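Local coordinates for CBS domain-containing protein (Thermoplasma acidophilum DSM 1728, PDB 1PVM), which is of unknown function but joins a pair of CBS domains, a module that often binds adenine nucleotides, to a metal-binding zinc-ribbon-like domain, at the interface of chains A and B. Sequence-based numbering; all coordinates share one arbitrary frame. Chains: chain A/B, conserved hypothetical protein Ta0289.

Contact 1: the interface of chains A and B. Residues chain A 63, 144-145; chain B 36, 39, 41.
B:His39 meets the end of helix 133-145 of chain A with its backbone in the left-handed helical region (phi 54°), in the turn just after helix 28-38, and both its carbonyl and its ring face A:Arg144. The carbonyl oxygen B:His39 O accepts from the guanidinium nitrogen A:Arg144 NH1 at 3.2 Å, a fairly straight bond (156° at H). The acceptor lies at the guanidinium edge, in its plane, whereas the donor is somewhat tilted from the carbonyl plane. With CG of A:Arg144 trans to its own backbone N (chi1 179°), the aliphatic stem also runs beside this oxygen before bending at chi3, and A:Thr145 CG2 covers one guanidinium face near the rim.

A water also ties the two chains together. It stands 2.7 Å from the main-chain oxygen A:Arg144 O, 2.8 Å from the imidazole nitrogen B:His39 ND1 and 2.7 Å from the phenol oxygen B:Tyr41 OH, giving polar groups of both chains a common partner. Carbonyl oxygens lie loosely over both faces of the imidazole: B:Asn36 O above the centre of one, A:Thr145 O toward the rim of the other.

A:Lys63, bent at chi2 and chi3, slides antiparallel past the amide of B:Asn36, its CD 3.6 Å from B:Asn36 CG. Its ammonium NZ arrives 3.6 Å from B:Asn36 O, near the carboxyl end of helix 28-38, whose carbonyls would probably favour the charge. NZ is also 3.8 Å from B:His39 CE1, a closeness that might discourage protonation of the imidazole. An alanine here would remove the methylene chain and the ammonium, and would probably leave the B:Asn36 amide without its packing partner and the helix end without a nearby positive charge. The patch fastens the end of helix 28-38 and the turn after it to helices 58-64 and 133-145 of the other subunit, probably stabilising a dimer of CBS-domain subunits.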
loop_
_atom_site.group_PDB
_atom_site.type_symbol
_atom_site.label_atom_id
_atom_site.label_comp_id
_atom_site.label_asym_id
_atom_site.label_seq_id
_atom_site.Cartn_x
_atom_site.Cartn_y
_atom_site.Cartn_z
ATOM N N LYS A 63 4.580 -6.375 -4.019
ATOM C CA LYS A 63 5.281 -6.742 -5.247
ATOM C C LYS A 63 6.343 -7.816 -5.080
ATOM O O LYS A 63 6.524 -8.645 -5.972
ATOM C CB LYS A 63 5.953 -5.510 -5.871
ATOM C CG LYS A 63 5.028 -4.331 -6.151
ATOM C CD LYS A 63 4.254 -4.474 -7.458
ATOM C CE LYS A 63 5.159 -4.308 -8.671
ATOM N NZ LYS A 63 4.371 -4.218 -9.941
ATOM N N ARG A 144 2.141 4.702 -8.615
ATOM C CA ARG A 144 1.266 3.689 -9.184
ATOM C C ARG A 144 1.836 3.090 -10.468
ATOM O O ARG A 144 1.782 1.874 -10.670
ATOM C CB ARG A 144 -0.114 4.275 -9.485
ATOM C CG ARG A 144 -1.062 3.261 -10.108
ATOM C CD ARG A 144 -2.444 3.846 -10.346
ATOM N NE ARG A 144 -2.515 4.699 -11.526
ATOM C CZ ARG A 144 -2.390 4.258 -12.773
ATOM N NH1 ARG A 144 -2.182 2.967 -13.008
ATOM N NH2 ARG A 144 -2.489 5.106 -13.788
ATOM N N THR A 145 2.405 3.943 -11.319
ATOM C CA THR A 145 2.926 3.515 -12.614
ATOM C C THR A 145 4.350 2.975 -12.674
ATOM O O THR A 145 4.660 2.160 -13.540
ATOM C CB THR A 145 2.805 4.663 -13.649
ATOM O OG1 THR A 145 3.561 5.791 -13.205
ATOM C CG2 THR A 145 1.350 5.091 -13.816
ATOM N N ASN B 36 -0.567 -6.435 -9.528
ATOM C CA ASN B 36 0.790 -6.158 -9.999
ATOM C C ASN B 36 0.878 -6.021 -11.510
ATOM O O ASN B 36 1.567 -5.144 -12.026
ATOM C CB ASN B 36 1.766 -7.247 -9.525
ATOM C CG ASN B 36 2.016 -7.196 -8.023
ATOM O OD1 ASN B 36 1.861 -6.148 -7.397
ATOM N ND2 ASN B 36 2.420 -8.322 -7.444
ATOM N N HIS B 39 -0.948 -2.732 -12.426
ATOM C CA HIS B 39 -0.585 -1.548 -11.646
ATOM C C HIS B 39 -1.891 -0.931 -11.159
ATOM O O HIS B 39 -2.107 0.277 -11.254
ATOM C CB HIS B 39 0.192 -0.550 -12.505
ATOM C CG HIS B 39 1.575 -1.008 -12.851
ATOM N ND1 HIS B 39 2.581 -1.098 -11.914
ATOM C CD2 HIS B 39 2.108 -1.431 -14.020
ATOM C CE1 HIS B 39 3.676 -1.558 -12.493
ATOM N NE2 HIS B 39 3.416 -1.769 -13.770
ATOM N N TYR B 41 -4.269 -1.093 -7.738
ATOM C CA TYR B 41 -4.267 -1.533 -6.349
ATOM C C TYR B 41 -5.593 -1.478 -5.610
ATOM O O TYR B 41 -5.655 -1.285 -4.394
ATOM C CB TYR B 41 -3.164 -0.768 -5.618
ATOM C CG TYR B 41 -1.839 -0.996 -6.305
ATOM C CD1 TYR B 41 -1.166 -2.210 -6.166
ATOM C CD2 TYR B 41 -1.309 -0.046 -7.179
ATOM C CE1 TYR B 41 -0.003 -2.480 -6.884
ATOM C CE2 TYR B 41 -0.144 -0.303 -7.903
ATOM C CZ TYR B 41 0.498 -1.521 -7.749
ATOM O OH TYR B 41 1.639 -1.788 -8.467
HETATM O O HOH W 1 3.358 0.081 -9.485
#

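Contact 2: the interface of chains A and B. Residues chain A 32, 36, 39, 41, 58; chain B 59, 62-63, 67.
The guanidinium of B:Arg59 lies over one face of the A:Tyr41 ring, CZ being 3.7 Å from the ring centroid and shifted toward the rim, in a cation-pi stack with the planes only 12° apart. At the ring's edge, in plane, is the amide oxygen A:Asn36 OD1, weakly bonded to the phenol. The guanidinium offers its own edge to A:Glu58, gripping it side-on: NE bonds OE2 of A:Glu58 at 2.6 Å and NH2 bonds its OE1 at 2.7 Å. Both acceptors are in the guanidinium plane, yet the donors come from above the carboxylate plane. B:Arg59 thus pairs with a carboxylate through its edge, probably balancing its charge, while its face rests on the aromatic ring, two restraints that together fix its rotation.

B:Ile62 fills in beside this pair. Its CG2, trans to the backbone N, reaches A:Val32 CG1 at 3.8 Å, while CG1 packs against the stem of A:Glu58. The side-chain amide of A:Asn36 adds an almost linear bond (173° at H), from ND2 to the main-chain B:Ile62 O at 3.3 Å, the donor standing above the carbonyl plane. B:Lys63 crosses A:Tyr41 at about a right angle, its CD 3.4 Å from the phenol oxygen OH.

The patch docks helix 58-65 of chain B on helix 28-38, A:Tyr41 and the start of helix 58-64 of chain A, combining charge pairing with apolar packing in what is probably a CBS-type dimer interface.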
loop_
_atom_site.group_PDB
_atom_site.type_symbol
_atom_site.label_atom_id
_atom_site.label_comp_id
_atom_site.label_asym_id
_atom_site.label_seq_id
_atom_site.Cartn_x
_atom_site.Cartn_y
_atom_site.Cartn_z
ATOM N N VAL A 32 5.636 -6.716 9.682
ATOM C CA VAL A 32 4.307 -6.160 9.455
ATOM C C VAL A 32 3.560 -5.964 10.767
ATOM O O VAL A 32 2.765 -5.029 10.898
ATOM C CB VAL A 32 3.487 -7.047 8.489
ATOM C CG1 VAL A 32 2.024 -6.584 8.455
ATOM C CG2 VAL A 32 4.090 -6.962 7.084
ATOM N N ASN A 36 1.831 -2.511 11.708
ATOM C CA ASN A 36 0.436 -2.416 12.118
ATOM C C ASN A 36 0.252 -1.874 13.527
ATOM O O ASN A 36 -0.656 -1.088 13.768
ATOM C CB ASN A 36 -0.255 -3.781 12.007
ATOM C CG ASN A 36 -0.453 -4.216 10.569
ATOM O OD1 ASN A 36 -0.524 -3.380 9.668
ATOM N ND2 ASN A 36 -0.565 -5.524 10.348
ATOM N N HIS A 39 1.341 1.890 13.311
ATOM C CA HIS A 39 0.689 2.685 12.274
ATOM C C HIS A 39 1.753 3.450 11.483
ATOM O O HIS A 39 1.568 4.613 11.129
ATOM C CB HIS A 39 -0.313 3.668 12.888
ATOM C CG HIS A 39 -1.459 3.001 13.576
ATOM N ND1 HIS A 39 -2.440 2.316 12.892
ATOM C CD2 HIS A 39 -1.761 2.877 14.890
ATOM C CE1 HIS A 39 -3.295 1.798 13.756
ATOM N NE2 HIS A 39 -2.906 2.124 14.975
ATOM N N TYR A 41 3.997 2.646 8.157
ATOM C CA TYR A 41 4.180 1.696 7.078
ATOM C C TYR A 41 5.457 1.860 6.281
ATOM O O TYR A 41 5.483 1.758 5.056
ATOM C CB TYR A 41 2.928 1.732 6.208
ATOM C CG TYR A 41 1.722 1.273 7.004
ATOM C CD1 TYR A 41 1.477 -0.084 7.207
ATOM C CD2 TYR A 41 0.886 2.193 7.643
ATOM C CE1 TYR A 41 0.438 -0.518 8.030
ATOM C CE2 TYR A 41 -0.156 1.772 8.469
ATOM C CZ TYR A 41 -0.370 0.413 8.658
ATOM O OH TYR A 41 -1.387 -0.021 9.487
ATOM N N GLU A 58 4.990 -0.879 2.163
ATOM C CA GLU A 58 3.816 -1.674 1.838
ATOM C C GLU A 58 3.915 -2.237 0.431
ATOM O O GLU A 58 3.660 -3.412 0.212
ATOM C CB GLU A 58 2.545 -0.828 1.916
ATOM C CG GLU A 58 1.968 -0.655 3.293
ATOM C CD GLU A 58 0.529 -0.166 3.234
ATOM O OE1 GLU A 58 0.313 1.016 2.890
ATOM O OE2 GLU A 58 -0.384 -0.974 3.514
ATOM N N ARG B 59 -3.668 -1.990 1.600
ATOM C CA ARG B 59 -3.757 -1.930 3.049
ATOM C C ARG B 59 -4.573 -3.094 3.613
ATOM O O ARG B 59 -4.229 -3.633 4.666
ATOM C CB ARG B 59 -4.351 -0.580 3.488
ATOM C CG ARG B 59 -4.339 -0.340 5.000
ATOM C CD ARG B 59 -2.951 -0.514 5.601
ATOM N NE ARG B 59 -1.982 0.424 5.043
ATOM C CZ ARG B 59 -1.932 1.721 5.335
ATOM N NH1 ARG B 59 -2.798 2.249 6.190
ATOM N NH2 ARG B 59 -1.012 2.490 4.766
ATOM N N ILE B 62 -2.220 -5.923 3.942
ATOM C CA ILE B 62 -1.245 -5.719 5.014
ATOM C C ILE B 62 -1.883 -5.877 6.401
ATOM O O ILE B 62 -1.296 -6.481 7.310
ATOM C CB ILE B 62 -0.602 -4.306 4.925
ATOM C CG1 ILE B 62 0.177 -4.154 3.613
ATOM C CG2 ILE B 62 0.301 -4.062 6.124
ATOM C CD1 ILE B 62 1.286 -5.161 3.410
ATOM N N LYS B 63 -3.093 -5.352 6.555
ATOM C CA LYS B 63 -3.794 -5.397 7.839
ATOM C C LYS B 63 -4.548 -6.686 8.141
ATOM O O LYS B 63 -4.601 -7.123 9.290
ATOM C CB LYS B 63 -4.793 -4.234 7.935
ATOM C CG LYS B 63 -4.182 -2.840 8.026
ATOM C CD LYS B 63 -3.647 -2.534 9.419
ATOM C CE LYS B 63 -4.755 -2.526 10.465
ATOM N NZ LYS B 63 -4.252 -2.128 11.816
ATOM N N PRO B 67 -1.221 -10.722 8.862
ATOM C CA PRO B 67 -1.326 -11.189 10.252
ATOM C C PRO B 67 -1.852 -12.615 10.457
ATOM O O PRO B 67 -1.693 -13.180 11.537
ATOM C CB PRO B 67 -2.221 -10.137 10.903
ATOM C CG PRO B 67 -1.888 -8.888 10.117
ATOM C CD PRO B 67 -1.896 -9.421 8.703
#

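Contact 1 and contact 2 lie about 17 Å apart, between the centres of their C-alpha atoms, in one two-fold symmetric interface. Residues 36, 39, 41 and 63 recur in both with the chains exchanged: chain A supplies the lysine in contact 1, chain B in contact 2. The patches gather different partners: Arg144 and Thr145 around His39 in contact 1, Arg59 and Ile62 around Tyr41 and Asn36 in contact 2. Contact 1 extends the shared core toward helix 133-145, contact 2 toward the amino-terminal part of helix 58-65. Each subunit uses both sets, which suits a closed two-subunit assembly, although the structure alone does not establish the oligomer.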